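Local coordinates for nuclear inclusion protein A (Tobacco vein mottling virus, PDB 3MMG) that probably cleaves the viral polyprotein at specific sites as a 3C-type cysteine peptidase with a chymotrypsin-like two-barrel fold, at residues Ser15-Asn23 with Leu32-Ala43; Val132-Trp140 with Lys207-Leu215. The protein carries 3 engineered substitutions. All coordinates share one frame; numbering follows the deposited sequence.

Contact 1 (Ser15-Asn23 with Leu32-Ala43); sequences SACVCLLEN and LFGIGFGPYIIA
Cys-17 O takes the N-H of Gly-36 at 2.8 Å along a nearly straight path (N-H...O 176°) and also meets Ile-35 CA in a CA-H...O contact. This bond opens the register of an antiparallel beta-hairpin in the N-terminal barrel of a chymotrypsin-like protease. Two reciprocal pairs of N-H...O bonds follow, Cys-19 with Gly-34 and Leu-21 with Leu-32; Leu-20 faces Phe-33 between them, and Val-18 faces Ile-35 one step before, as non-hydrogen-bonded pairs. Leu-32 N lies 2.9 Å from Leu-21 O.

The side chains of Val-18, Leu-20, Phe-33 and Ile-35 lie on one face of the sheet, where the strand 109-116 of the other barrel touches the first three. Val-18 CG1, anti to its own N (chi1 170°), comes obliquely to Phe-33 CD2 at 3.7 Å. Leu-20 and Phe-33 point the same way, side by side, though their closeness in the model is doubtful.

On the other face Cys-19 and Leu-21 meet residues of the strand 40-43, to which the chain turns back through the type II' turn 37-40. Leu-21 and Ile-41 slide past each other in opposite senses, Leu-21 CD2 lying 3.9 Å from Ile-41 CG2. The second methyl of Leu-21 sits against the backbone of Gly-34, which bears no side chain: Leu-21 CD1 is 3.8 Å from Gly-34 CA and 3.6 Å from Ala-43 CB.

Contact 2 (Val132-Trp140 with Lys207-Leu215); sequences VHKEDTSFW and KISWGSFTL
Phe-139, Trp-210 and Phe-213 form an aromatic cluster where the turn between two strands of the C-terminal barrel meets the C-terminal loop that borders the bound peptide. Phe-213 turns an edge toward the face of Phe-139 in an offset edge-to-face pair, the planes at 71° and Phe-213 CE1 3.6 Å from Phe-139 CD2. Trp-210 is nearly parallel to Phe-139 but slid aside so that the rings barely overlap, Trp-210 CZ3 coming obliquely to 3.6 Å from Phe-139 CE2. The indole NE1 is bonded elsewhere, to Ala-205 O, and Leu-169 of the strand 163-171 touches all three rings.

Lys-134 adds aliphatic contacts and a polar one. Its chain bends at chi2 (76°) and passes over a face of Phe-213, with Lys-134 CE 3.9 Å from the ring centroid in a CH-pi contact. Beyond the ring, Lys-134 NZ donates to Ser-212 OG at 3.1 Å.

Between the backbones, hydrogen bonds run through water. One water joins Glu-135 O to Ser-212 N, a second Asp-136 O to Gly-211 N, and a third Ser-209 O to Ser-138 N; each donates to the carbonyl and accepts from the amide.

Thr-137 fixes the type II turn 134-137 from within. Its OG1 donates to Lys-134 O at 2.7 Å, from above the carbonyl plane, and accepts from Phe-139 N in an ST turn. The same rotation (chi1 75°) lays the methyl against the backbone of Trp-210 and Gly-211, Thr-137 CG2 packing 3.4 Å from Gly-211 N.

In the fold
Contact 1 is buried, its centre about 7 Å from the centre of the protein; the centre of contact 2 is about 17 Å from it, and that contact is partly exposed. They share no strand: 15-23 with 32-43 joins neighbouring strands of the N-terminal barrel, while 132-140 with 207-215 holds the C-terminal loop against the C-terminal barrel. The chemistry follows the place. Contact 1 is held by direct backbone bonds and apolar side chains, among them a single phenylalanine ring; contact 2 has no direct backbone bond and relies on aromatic rings, a lysine and bridging waters. Both border the bound peptide, contact 1 through Leu-32 and contact 2 more extensively, with Thr-214 and Leu-215 pairing with it as parallel strands.

Contact 1 (Ser15-Asn23 with Leu32-Ala43)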
ATOM      1  N   SER A  15      -9.396   4.736   6.508  0.50 10.67           N
ATOM      2  CA  SER A  15      -8.592   5.915   6.797  0.50 11.03           C
ATOM      3  C   SER A  15      -7.938   5.865   8.181  0.50 10.75           C
ATOM      4  O   SER A  15      -6.813   6.334   8.353  0.50 10.53           O
ATOM      5  CB  SER A  15      -9.462   7.165   6.670  0.50 11.07           C
ATOM      6  OG  SER A  15      -8.735   8.318   6.996  0.50 13.67           O
ATOM      7  N   ALA A  16      -8.643   5.288   9.156  1.00 10.62           N
ATOM      8  CA  ALA A  16      -8.140   5.190  10.530  1.00 10.70           C
ATOM      9  C   ALA A  16      -6.893   4.294  10.639  1.00 11.14           C
ATOM     10  O   ALA A  16      -6.149   4.400  11.607  1.00 12.13           O
ATOM     11  CB  ALA A  16      -9.231   4.706  11.466  1.00 10.56           C
ATOM     12  N   CYS A  17      -6.706   3.395   9.663  1.00 11.42           N
ATOM     13  CA  CYS A  17      -5.577   2.470   9.616  1.00 11.87           C
ATOM     14  C   CYS A  17      -4.482   2.887   8.648  1.00 11.31           C
ATOM     15  O   CYS A  17      -3.450   2.232   8.551  1.00 11.00           O
ATOM     16  CB  CYS A  17      -6.080   1.079   9.244  1.00 11.80           C
ATOM     17  SG  CYS A  17      -7.164   0.418  10.539  1.00 18.44           S
ATOM     18  N   VAL A  18      -4.677   3.992   7.936  1.00 11.29           N
ATOM     19  CA  VAL A  18      -3.654   4.447   7.021  1.00 12.00           C
ATOM     20  C   VAL A  18      -2.567   5.159   7.807  1.00 12.24           C
ATOM     21  O   VAL A  18      -2.870   5.931   8.733  1.00 12.98           O
ATOM     22  CB  VAL A  18      -4.251   5.363   5.930  1.00 12.51           C
ATOM     23  CG1 VAL A  18      -3.140   6.033   5.110  1.00 14.54           C
ATOM     24  CG2 VAL A  18      -5.163   4.543   5.033  1.00 13.10           C
ATOM     25  N   CYS A  19      -1.312   4.882   7.436  0.50 12.44           N
ATOM     26  CA  CYS A  19      -0.117   5.455   8.086  0.50 12.26           C
ATOM     27  C   CYS A  19       0.686   6.292   7.093  0.50 11.75           C
ATOM     28  O   CYS A  19       0.601   6.088   5.865  0.50 10.95           O
ATOM     29  CB  CYS A  19       0.826   4.344   8.541  0.50 12.66           C
ATOM     30  SG  CYS A  19       0.156   3.046   9.572  0.50 15.64           S
ATOM     31  N   LEU A  20       1.500   7.198   7.621  1.00 10.90           N
ATOM     32  CA  LEU A  20       2.543   7.824   6.806  1.00 11.36           C
ATOM     33  C   LEU A  20       3.856   7.111   7.074  1.00 11.86           C
ATOM     34  O   LEU A  20       4.212   6.878   8.223  1.00 12.14           O
ATOM     35  CB  LEU A  20       2.715   9.317   7.090  1.00 12.50           C
ATOM     36  CG  LEU A  20       1.541  10.279   6.928  1.00 15.80           C
ATOM     37  CD1 LEU A  20       1.965  11.681   7.369  1.00 16.36           C
ATOM     38  CD2 LEU A  20       1.076  10.314   5.518  1.00 19.70           C
ATOM     39  N   LEU A  21       4.566   6.752   6.008  1.00 10.55           N
ATOM     40  CA  LEU A  21       5.847   6.070   6.134  1.00 11.42           C
ATOM     41  C   LEU A  21       6.964   6.955   5.570  1.00 12.83           C
ATOM     42  O   LEU A  21       6.877   7.435   4.441  1.00 13.68           O
ATOM     43  CB  LEU A  21       5.798   4.711   5.413  1.00 11.65           C
ATOM     44  CG  LEU A  21       4.667   3.765   5.824  1.00 11.53           C
ATOM     45  CD1 LEU A  21       4.710   2.510   4.946  1.00 13.26           C
ATOM     46  CD2 LEU A  21       4.767   3.406   7.274  1.00 12.26           C
ATOM     47  N   GLU A  22       7.987   7.213   6.386  1.00 13.14           N
ATOM     48  CA  GLU A  22       9.125   8.009   5.927  1.00 14.88           C
ATOM     49  C   GLU A  22      10.358   7.162   6.147  1.00 14.01           C
ATOM     50  O   GLU A  22      10.638   6.748   7.275  1.00 14.56           O
ATOM     51  CB  GLU A  22       9.242   9.345   6.686  1.00 14.62           C
ATOM     52  CG  GLU A  22      10.474  10.157   6.245  1.00 19.44           C
ATOM     53  CD  GLU A  22      10.673  11.480   6.975  1.00 21.17           C
ATOM     54  OE1 GLU A  22       9.966  11.766   7.979  1.00 26.95           O
ATOM     55  OE2 GLU A  22      11.567  12.247   6.527  1.00 28.53           O
ATOM     56  N   ASN A  23      11.080   6.892   5.071  1.00 14.50           N
ATOM     57  CA  ASN A  23      12.319   6.142   5.137  1.00 15.75           C
ATOM     58  C   ASN A  23      13.427   7.109   4.772  1.00 16.54           C
ATOM     59  O   ASN A  23      13.605   7.424   3.599  1.00 15.10           O
ATOM     60  CB  ASN A  23      12.282   4.973   4.154  1.00 16.38           C
ATOM     61  CG  ASN A  23      13.336   3.944   4.454  1.00 21.41           C
ATOM     62  OD1 ASN A  23      13.939   3.972   5.534  1.00 24.14           O
ATOM     63  ND2 ASN A  23      13.562   3.016   3.520  1.00 24.15           N
ATOM     64  N   LEU A  32       5.962   7.504   1.664  1.00 14.09           N
ATOM     65  CA  LEU A  32       4.838   6.725   1.138  1.00 14.13           C
ATOM     66  C   LEU A  32       3.744   6.601   2.203  1.00 13.34           C
ATOM     67  O   LEU A  32       3.868   7.151   3.308  1.00 12.33           O
ATOM     68  CB  LEU A  32       5.312   5.318   0.698  1.00 14.30           C
ATOM     69  CG  LEU A  32       6.508   5.063  -0.225  1.00 18.61           C
ATOM     70  CD1 LEU A  32       6.380   3.681  -0.872  1.00 19.88           C
ATOM     71  CD2 LEU A  32       6.618   6.086  -1.302  1.00 21.59           C
ATOM     72  N   PHE A  33       2.671   5.896   1.853  1.00 11.56           N
ATOM     73  CA  PHE A  33       1.634   5.524   2.820  1.00 11.41           C
ATOM     74  C   PHE A  33       1.714   4.030   3.084  1.00 11.68           C
ATOM     75  O   PHE A  33       2.292   3.270   2.273  1.00 11.26           O
ATOM     76  CB  PHE A  33       0.260   5.888   2.265  1.00 11.58           C
ATOM     77  CG  PHE A  33      -0.001   7.369   2.223  1.00 12.73           C
ATOM     78  CD1 PHE A  33       0.408   8.137   1.137  1.00 14.62           C
ATOM     79  CD2 PHE A  33      -0.625   7.987   3.303  1.00 12.71           C
ATOM     80  CE1 PHE A  33       0.186   9.523   1.100  1.00 13.63           C
ATOM     81  CE2 PHE A  33      -0.860   9.369   3.276  1.00 14.06           C
ATOM     82  CZ  PHE A  33      -0.458  10.130   2.163  1.00 13.61           C
ATOM     83  N   GLY A  34       1.134   3.617   4.205  1.00 12.06           N
ATOM     84  CA  GLY A  34       0.976   2.206   4.528  1.00 10.92           C
ATOM     85  C   GLY A  34      -0.378   1.931   5.160  1.00 11.22           C
ATOM     86  O   GLY A  34      -1.168   2.860   5.417  1.00 10.40           O
ATOM     87  N   ILE A  35      -0.647   0.653   5.402  1.00  9.61           N
ATOM     88  CA  ILE A  35      -1.868   0.209   6.078  1.00 10.39           C
ATOM     89  C   ILE A  35      -1.509  -0.575   7.345  1.00  9.58           C
ATOM     90  O   ILE A  35      -0.807  -1.565   7.262  1.00 11.21           O
ATOM     91  CB  ILE A  35      -2.701  -0.720   5.156  1.00  9.18           C
ATOM     92  CG1 ILE A  35      -2.996  -0.030   3.822  1.00 10.35           C
ATOM     93  CG2 ILE A  35      -4.030  -1.155   5.863  1.00 13.14           C
ATOM     94  CD1 ILE A  35      -3.578  -0.956   2.738  1.00 11.21           C
ATOM     95  N   GLY A  36      -1.970  -0.127   8.503  1.00  9.41           N
ATOM     96  CA  GLY A  36      -1.771  -0.887   9.743  1.00  9.80           C
ATOM     97  C   GLY A  36      -2.821  -1.965   9.944  1.00  9.87           C
ATOM     98  O   GLY A  36      -4.006  -1.782   9.624  1.00  9.79           O
ATOM     99  N   PHE A  37      -2.397  -3.088  10.523  1.00 10.60           N
ATOM    100  CA  PHE A  37      -3.292  -4.198  10.824  1.00 10.67           C
ATOM    101  C   PHE A  37      -2.629  -5.006  11.947  1.00 10.22           C
ATOM    102  O   PHE A  37      -1.585  -5.592  11.737  1.00 10.53           O
ATOM    103  CB  PHE A  37      -3.488  -5.052   9.556  1.00 10.66           C
ATOM    104  CG  PHE A  37      -4.553  -6.122   9.683  1.00 11.24           C
ATOM    105  CD1 PHE A  37      -4.276  -7.326  10.318  1.00 11.91           C
ATOM    106  CD2 PHE A  37      -5.809  -5.931   9.126  1.00 11.15           C
ATOM    107  CE1 PHE A  37      -5.249  -8.329  10.416  1.00 12.08           C
ATOM    108  CE2 PHE A  37      -6.797  -6.925   9.222  1.00 11.20           C
ATOM    109  CZ  PHE A  37      -6.513  -8.116   9.872  1.00 11.85           C
ATOM    110  N   GLY A  38      -3.209  -4.977  13.134  1.00 11.26           N
ATOM    111  CA  GLY A  38      -2.548  -5.568  14.294  1.00 12.22           C
ATOM    112  C   GLY A  38      -1.156  -4.967  14.453  1.00 12.23           C
ATOM    113  O   GLY A  38      -0.994  -3.763  14.367  1.00 12.49           O
ATOM    114  N   PRO A  39      -0.134  -5.822  14.685  1.00 13.50           N
ATOM    115  CA  PRO A  39       1.237  -5.364  14.843  1.00 13.13           C
ATOM    116  C   PRO A  39       1.975  -5.182  13.506  1.00 13.38           C
ATOM    117  O   PRO A  39       3.211  -4.994  13.493  1.00 12.95           O
ATOM    118  CB  PRO A  39       1.874  -6.519  15.621  1.00 14.65           C
ATOM    119  CG  PRO A  39       1.190  -7.719  15.037  1.00 13.38           C
ATOM    120  CD  PRO A  39      -0.238  -7.287  14.853  1.00 14.06           C
ATOM    121  N   TYR A  40       1.230  -5.238  12.403  1.00 11.62           N
ATOM    122  CA  TYR A  40       1.818  -5.239  11.071  1.00 11.49           C
ATOM    123  C   TYR A  40       1.575  -3.934  10.336  1.00 10.76           C
ATOM    124  O   TYR A  40       0.522  -3.300  10.499  1.00 11.04           O
ATOM    125  CB  TYR A  40       1.236  -6.384  10.216  1.00 12.21           C
ATOM    126  CG  TYR A  40       1.279  -7.717  10.915  1.00 14.58           C
ATOM    127  CD1 TYR A  40       0.106  -8.350  11.318  1.00 14.65           C
ATOM    128  CD2 TYR A  40       2.501  -8.339  11.170  1.00 16.20           C
ATOM    129  CE1 TYR A  40       0.147  -9.587  12.005  1.00 16.46           C
ATOM    130  CE2 TYR A  40       2.562  -9.569  11.841  1.00 16.67           C
ATOM    131  CZ  TYR A  40       1.386 -10.183  12.244  1.00 15.90           C
ATOM    132  OH  TYR A  40       1.437 -11.402  12.911  1.00 19.22           O
ATOM    133  N   ILE A  41       2.557  -3.560   9.526  1.00  9.92           N
ATOM    134  CA  ILE A  41       2.433  -2.477   8.550  1.00 10.01           C
ATOM    135  C   ILE A  41       2.564  -3.070   7.161  1.00 10.36           C
ATOM    136  O   ILE A  41       3.539  -3.761   6.873  1.00 10.31           O
ATOM    137  CB  ILE A  41       3.569  -1.415   8.727  1.00  9.85           C
ATOM    138  CG1 ILE A  41       3.617  -0.903  10.181  1.00 12.09           C
ATOM    139  CG2 ILE A  41       3.400  -0.239   7.743  1.00 12.13           C
ATOM    140  CD1 ILE A  41       2.374  -0.226  10.628  1.00 14.85           C
ATOM    141  N   ILE A  42       1.575  -2.797   6.314  1.00  9.71           N
ATOM    142  CA  ILE A  42       1.556  -3.307   4.942  1.00  9.94           C
ATOM    143  C   ILE A  42       2.003  -2.139   4.080  1.00  9.87           C
ATOM    144  O   ILE A  42       1.462  -1.018   4.198  1.00 10.82           O
ATOM    145  CB  ILE A  42       0.132  -3.728   4.550  1.00 10.07           C
ATOM    146  CG1 ILE A  42      -0.369  -4.934   5.388  1.00 11.37           C
ATOM    147  CG2 ILE A  42       0.035  -3.982   3.044  1.00 11.62           C
ATOM    148  CD1 ILE A  42      -1.888  -4.960   5.566  1.00 13.45           C
ATOM    149  N   ALA A  43       3.004  -2.366   3.238  1.00  9.69           N
ATOM    150  CA  ALA A  43       3.555  -1.278   2.443  1.00  9.25           C
ATOM    151  C   ALA A  43       3.993  -1.789   1.076  1.00  9.85           C
ATOM    152  O   ALA A  43       3.955  -2.986   0.821  1.00 10.35           O
ATOM    153  CB  ALA A  43       4.741  -0.630   3.180  1.00 10.71           C
TER

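Contact 2 (Val132-Trp140 with Lys207-Leu215)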
ATOM      1  N   VAL A 132      -8.282  -2.017 -14.979  1.00 10.00           N
ATOM      2  CA  VAL A 132      -7.950  -2.968 -16.051  1.00  9.94           C
ATOM      3  C   VAL A 132      -6.679  -3.706 -15.660  1.00 10.34           C
ATOM      4  O   VAL A 132      -5.656  -3.064 -15.408  1.00 10.60           O
ATOM      5  CB  VAL A 132      -7.724  -2.254 -17.416  1.00 10.64           C
ATOM      6  CG1 VAL A 132      -7.332  -3.292 -18.512  1.00 10.11           C
ATOM      7  CG2 VAL A 132      -8.932  -1.439 -17.848  1.00 12.47           C
ATOM      8  N   HIS A 133      -6.753  -5.038 -15.644  1.00 10.49           N
ATOM      9  CA  HIS A 133      -5.634  -5.865 -15.231  1.00 12.04           C
ATOM     10  C   HIS A 133      -4.524  -5.855 -16.274  1.00 12.95           C
ATOM     11  O   HIS A 133      -4.795  -5.929 -17.488  1.00 12.67           O
ATOM     12  CB  HIS A 133      -6.127  -7.297 -14.994  1.00 12.17           C
ATOM     13  CG  HIS A 133      -5.043  -8.250 -14.621  1.00 12.27           C
ATOM     14  ND1 HIS A 133      -4.293  -8.116 -13.473  1.00 15.12           N
ATOM     15  CD2 HIS A 133      -4.561  -9.345 -15.266  1.00 11.78           C
ATOM     16  CE1 HIS A 133      -3.406  -9.103 -13.416  1.00 10.55           C
ATOM     17  NE2 HIS A 133      -3.558  -9.866 -14.484  1.00 14.65           N
ATOM     18  N   LYS A 134      -3.283  -5.755 -15.794  1.00 12.88           N
ATOM     19  CA  LYS A 134      -2.092  -5.879 -16.636  1.00 13.90           C
ATOM     20  C   LYS A 134      -1.648  -7.348 -16.663  1.00 14.75           C
ATOM     21  O   LYS A 134      -1.221  -7.924 -15.649  1.00 13.75           O
ATOM     22  CB  LYS A 134      -0.993  -4.941 -16.150  1.00 14.44           C
ATOM     23  CG  LYS A 134       0.280  -4.970 -17.007  1.00 17.74           C
ATOM     24  CD  LYS A 134       0.077  -4.199 -18.300  1.00 23.32           C
ATOM     25  CE  LYS A 134       1.379  -4.128 -19.092  1.00 26.88           C
ATOM     26  NZ  LYS A 134       1.170  -3.468 -20.412  1.00 30.85           N
ATOM     27  N   GLU A 135      -1.784  -7.963 -17.838  1.00 15.80           N
ATOM     28  CA  GLU A 135      -1.501  -9.384 -17.994  1.00 17.70           C
ATOM     29  C   GLU A 135      -0.111  -9.777 -17.476  1.00 16.07           C
ATOM     30  O   GLU A 135       0.864  -9.047 -17.666  1.00 15.77           O
ATOM     31  CB  GLU A 135      -1.695  -9.805 -19.461  1.00 18.02           C
ATOM     32  CG  GLU A 135      -1.824 -11.312 -19.632  1.00 21.13           C
ATOM     33  CD  GLU A 135      -1.780 -11.760 -21.098  1.00 22.31           C
ATOM     34  OE1 GLU A 135      -1.337 -10.954 -21.973  1.00 27.49           O
ATOM     35  OE2 GLU A 135      -2.169 -12.934 -21.352  1.00 23.27           O
ATOM     36  N   ASP A 136      -0.066 -10.919 -16.795  1.00 15.97           N
ATOM     37  CA  ASP A 136       1.146 -11.559 -16.278  1.00 16.11           C
ATOM     38  C   ASP A 136       1.794 -10.762 -15.157  1.00 15.67           C
ATOM     39  O   ASP A 136       2.992 -10.923 -14.860  1.00 15.94           O
ATOM     40  CB  ASP A 136       2.140 -11.861 -17.410  1.00 16.56           C
ATOM     41  CG  ASP A 136       1.567 -12.840 -18.432  1.00 20.12           C
ATOM     42  OD1 ASP A 136       0.845 -13.782 -18.028  1.00 25.67           O
ATOM     43  OD2 ASP A 136       1.825 -12.651 -19.633  1.00 23.92           O
ATOM     44  N   THR A 137       0.998  -9.888 -14.540  1.00 13.94           N
ATOM     45  CA  THR A 137       1.465  -9.134 -13.391  1.00 13.33           C
ATOM     46  C   THR A 137       0.397  -9.073 -12.307  1.00 13.24           C
ATOM     47  O   THR A 137      -0.738  -9.541 -12.485  1.00 12.08           O
ATOM     48  CB  THR A 137       1.849  -7.662 -13.747  1.00 13.17           C
ATOM     49  OG1 THR A 137       0.657  -6.883 -13.932  1.00 11.49           O
ATOM     50  CG2 THR A 137       2.732  -7.562 -15.009  1.00 13.41           C
ATOM     51  N   SER A 138       0.784  -8.487 -11.173  1.00 11.53           N
ATOM     52  CA  SER A 138      -0.167  -8.172 -10.114  1.00 11.99           C
ATOM     53  C   SER A 138      -0.636  -6.719 -10.194  1.00 12.06           C
ATOM     54  O   SER A 138      -1.242  -6.190  -9.246  1.00 12.87           O
ATOM     55  CB  SER A 138       0.454  -8.484  -8.750  1.00 12.28           C
ATOM     56  OG  SER A 138       0.546  -9.897  -8.567  1.00 12.43           O
ATOM     57  N   PHE A 139      -0.356  -6.061 -11.312  1.00 11.45           N
ATOM     58  CA  PHE A 139      -0.723  -4.656 -11.464  1.00 10.96           C
ATOM     59  C   PHE A 139      -2.074  -4.493 -12.155  1.00 10.37           C
ATOM     60  O   PHE A 139      -2.393  -5.222 -13.097  1.00 10.39           O
ATOM     61  CB  PHE A 139       0.316  -3.870 -12.283  1.00 11.32           C
ATOM     62  CG  PHE A 139       1.649  -3.708 -11.611  1.00 11.63           C
ATOM     63  CD1 PHE A 139       1.789  -2.890 -10.471  1.00 10.86           C
ATOM     64  CD2 PHE A 139       2.775  -4.357 -12.116  1.00 13.02           C
ATOM     65  CE1 PHE A 139       3.060  -2.738  -9.835  1.00 11.05           C
ATOM     66  CE2 PHE A 139       4.042  -4.209 -11.486  1.00 12.93           C
ATOM     67  CZ  PHE A 139       4.171  -3.401 -10.341  1.00 12.75           C
ATOM     68  N   TRP A 140      -2.850  -3.519 -11.688  1.00 10.12           N
ATOM     69  CA  TRP A 140      -4.079  -3.105 -12.359  1.00 10.18           C
ATOM     70  C   TRP A 140      -4.030  -1.615 -12.639  1.00  9.50           C
ATOM     71  O   TRP A 140      -3.668  -0.817 -11.755  1.00  9.72           O
ATOM     72  CB  TRP A 140      -5.286  -3.345 -11.456  1.00 10.81           C
ATOM     73  CG  TRP A 140      -5.620  -4.782 -11.224  1.00 10.21           C
ATOM     74  CD1 TRP A 140      -4.908  -5.696 -10.485  1.00 11.47           C
ATOM     75  CD2 TRP A 140      -6.789  -5.461 -11.689  1.00 11.07           C
ATOM     76  NE1 TRP A 140      -5.561  -6.909 -10.483  1.00 11.99           N
ATOM     77  CE2 TRP A 140      -6.713  -6.796 -11.215  1.00 11.77           C
ATOM     78  CE3 TRP A 140      -7.905  -5.072 -12.471  1.00 13.44           C
ATOM     79  CZ2 TRP A 140      -7.715  -7.755 -11.489  1.00 12.99           C
ATOM     80  CZ3 TRP A 140      -8.896  -6.026 -12.753  1.00 11.12           C
ATOM     81  CH2 TRP A 140      -8.798  -7.351 -12.228  1.00 10.75           C
ATOM     82  N   LYS A 207      12.631  -9.506  -8.756  1.00 21.63           N
ATOM     83  CA  LYS A 207      11.781 -10.509  -8.145  1.00 20.91           C
ATOM     84  C   LYS A 207      10.300 -10.137  -8.236  1.00 19.82           C
ATOM     85  O   LYS A 207       9.444 -10.899  -7.790  1.00 21.32           O
ATOM     86  CB  LYS A 207      12.183 -10.747  -6.691  1.00 21.54           C
ATOM     87  CG  LYS A 207      13.624 -11.231  -6.551  1.00 24.83           C
ATOM     88  CD  LYS A 207      13.831 -11.941  -5.245  1.00 30.78           C
ATOM     89  CE  LYS A 207      14.981 -12.942  -5.345  1.00 34.30           C
ATOM     90  NZ  LYS A 207      15.019 -13.824  -4.136  1.00 37.18           N
ATOM     91  N   ILE A 208      10.004  -8.972  -8.803  1.00 17.90           N
ATOM     92  CA  ILE A 208       8.616  -8.576  -9.074  1.00 16.87           C
ATOM     93  C   ILE A 208       8.304  -8.959 -10.524  1.00 16.38           C
ATOM     94  O   ILE A 208       9.183  -8.876 -11.378  1.00 15.94           O
ATOM     95  CB  ILE A 208       8.424  -7.065  -8.788  1.00 16.70           C
ATOM     96  CG1 ILE A 208       8.445  -6.844  -7.267  1.00 16.92           C
ATOM     97  CG2 ILE A 208       7.138  -6.522  -9.421  1.00 17.25           C
ATOM     98  CD1 ILE A 208       8.773  -5.441  -6.846  1.00 14.96           C
ATOM     99  N   SER A 209       7.077  -9.401 -10.774  1.00 15.72           N
ATOM    100  CA  SER A 209       6.619  -9.755 -12.134  1.00 15.99           C
ATOM    101  C   SER A 209       6.218  -8.487 -12.894  1.00 16.34           C
ATOM    102  O   SER A 209       5.334  -7.743 -12.441  1.00 15.28           O
ATOM    103  CB  SER A 209       5.435 -10.730 -12.059  1.00 16.42           C
ATOM    104  OG  SER A 209       5.830 -12.036 -11.638  1.00 18.94           O
ATOM    105  N   TRP A 210       6.861  -8.242 -14.050  1.00 14.76           N
ATOM    106  CA  TRP A 210       6.697  -6.979 -14.786  1.00 15.94           C
ATOM    107  C   TRP A 210       5.909  -7.093 -16.094  1.00 16.45           C
ATOM    108  O   TRP A 210       5.499  -6.079 -16.659  1.00 16.53           O
ATOM    109  CB  TRP A 210       8.062  -6.315 -15.071  1.00 15.67           C
ATOM    110  CG  TRP A 210       8.713  -5.867 -13.811  1.00 14.75           C
ATOM    111  CD1 TRP A 210       9.737  -6.480 -13.160  1.00 14.96           C
ATOM    112  CD2 TRP A 210       8.343  -4.734 -13.018  1.00 15.14           C
ATOM    113  NE1 TRP A 210      10.031  -5.806 -11.991  1.00 15.99           N
ATOM    114  CE2 TRP A 210       9.203  -4.720 -11.885  1.00 15.58           C
ATOM    115  CE3 TRP A 210       7.375  -3.721 -13.155  1.00 15.48           C
ATOM    116  CZ2 TRP A 210       9.124  -3.735 -10.894  1.00 16.57           C
ATOM    117  CZ3 TRP A 210       7.297  -2.734 -12.187  1.00 15.71           C
ATOM    118  CH2 TRP A 210       8.157  -2.756 -11.049  1.00 15.33           C
ATOM    119  N   GLY A 211       5.680  -8.318 -16.555  1.00 17.45           N
ATOM    120  CA  GLY A 211       4.998  -8.519 -17.834  1.00 19.31           C
ATOM    121  C   GLY A 211       5.720  -7.694 -18.886  1.00 20.48           C
ATOM    122  O   GLY A 211       6.950  -7.775 -19.006  1.00 21.08           O
ATOM    123  N   SER A 212       4.973  -6.870 -19.616  1.00 21.11           N
ATOM    124  CA  SER A 212       5.563  -6.056 -20.675  1.00 21.80           C
ATOM    125  C   SER A 212       6.053  -4.684 -20.219  1.00 21.25           C
ATOM    126  O   SER A 212       6.480  -3.874 -21.050  1.00 21.52           O
ATOM    127  CB  SER A 212       4.592  -5.928 -21.863  1.00 22.81           C
ATOM    128  OG  SER A 212       3.532  -5.034 -21.561  1.00 25.21           O
ATOM    129  N   PHE A 213       6.005  -4.400 -18.915  1.00 19.77           N
ATOM    130  CA  PHE A 213       6.566  -3.141 -18.399  1.00 19.34           C
ATOM    131  C   PHE A 213       8.098  -3.168 -18.392  1.00 19.41           C
ATOM    132  O   PHE A 213       8.692  -4.208 -18.143  1.00 20.47           O
ATOM    133  CB  PHE A 213       6.180  -2.934 -16.936  1.00 17.74           C
ATOM    134  CG  PHE A 213       4.757  -2.539 -16.708  1.00 18.42           C
ATOM    135  CD1 PHE A 213       4.069  -3.061 -15.611  1.00 15.86           C
ATOM    136  CD2 PHE A 213       4.112  -1.634 -17.549  1.00 17.71           C
ATOM    137  CE1 PHE A 213       2.744  -2.695 -15.365  1.00 17.02           C
ATOM    138  CE2 PHE A 213       2.791  -1.258 -17.318  1.00 19.10           C
ATOM    139  CZ  PHE A 213       2.105  -1.790 -16.216  1.00 17.56           C
ATOM    140  N   THR A 214       8.710  -2.013 -18.618  1.00 19.92           N
ATOM    141  CA  THR A 214      10.125  -1.782 -18.314  1.00 20.82           C
ATOM    142  C   THR A 214      10.196  -0.799 -17.139  1.00 20.73           C
ATOM    143  O   THR A 214       9.801   0.351 -17.272  1.00 20.27           O
ATOM    144  CB  THR A 214      10.862  -1.144 -19.518  1.00 20.96           C
ATOM    145  OG1 THR A 214      10.670  -1.949 -20.686  1.00 23.78           O
ATOM    146  CG2 THR A 214      12.349  -1.014 -19.233  1.00 22.98           C
ATOM    147  N   LEU A 215      10.682  -1.260 -15.991  1.00 21.63           N
ATOM    148  CA  LEU A 215      10.860  -0.383 -14.830  1.00 22.47           C
ATOM    149  C   LEU A 215      12.089   0.506 -14.968  1.00 24.04           C
ATOM    150  O   LEU A 215      13.202   0.012 -15.187  1.00 24.38           O
ATOM    151  CB  LEU A 215      10.979  -1.193 -13.534  1.00 21.86           C
ATOM    152  CG  LEU A 215      11.259  -0.352 -12.271  1.00 19.77           C
ATOM    153  CD1 LEU A 215      10.050   0.503 -11.882  1.00 18.69           C
ATOM    154  CD2 LEU A 215      11.688  -1.240 -11.132  1.00 21.17           C
TER
HETATM  155  O   HOH W   1       2.013  -7.465 -19.516  1.00 26.55           O
HETATM  156  O   HOH W   2       5.556 -11.136 -15.761  1.00 25.01           O
HETATM  157  O   HOH W   3       3.555  -7.821 -10.300  1.00 10.50           O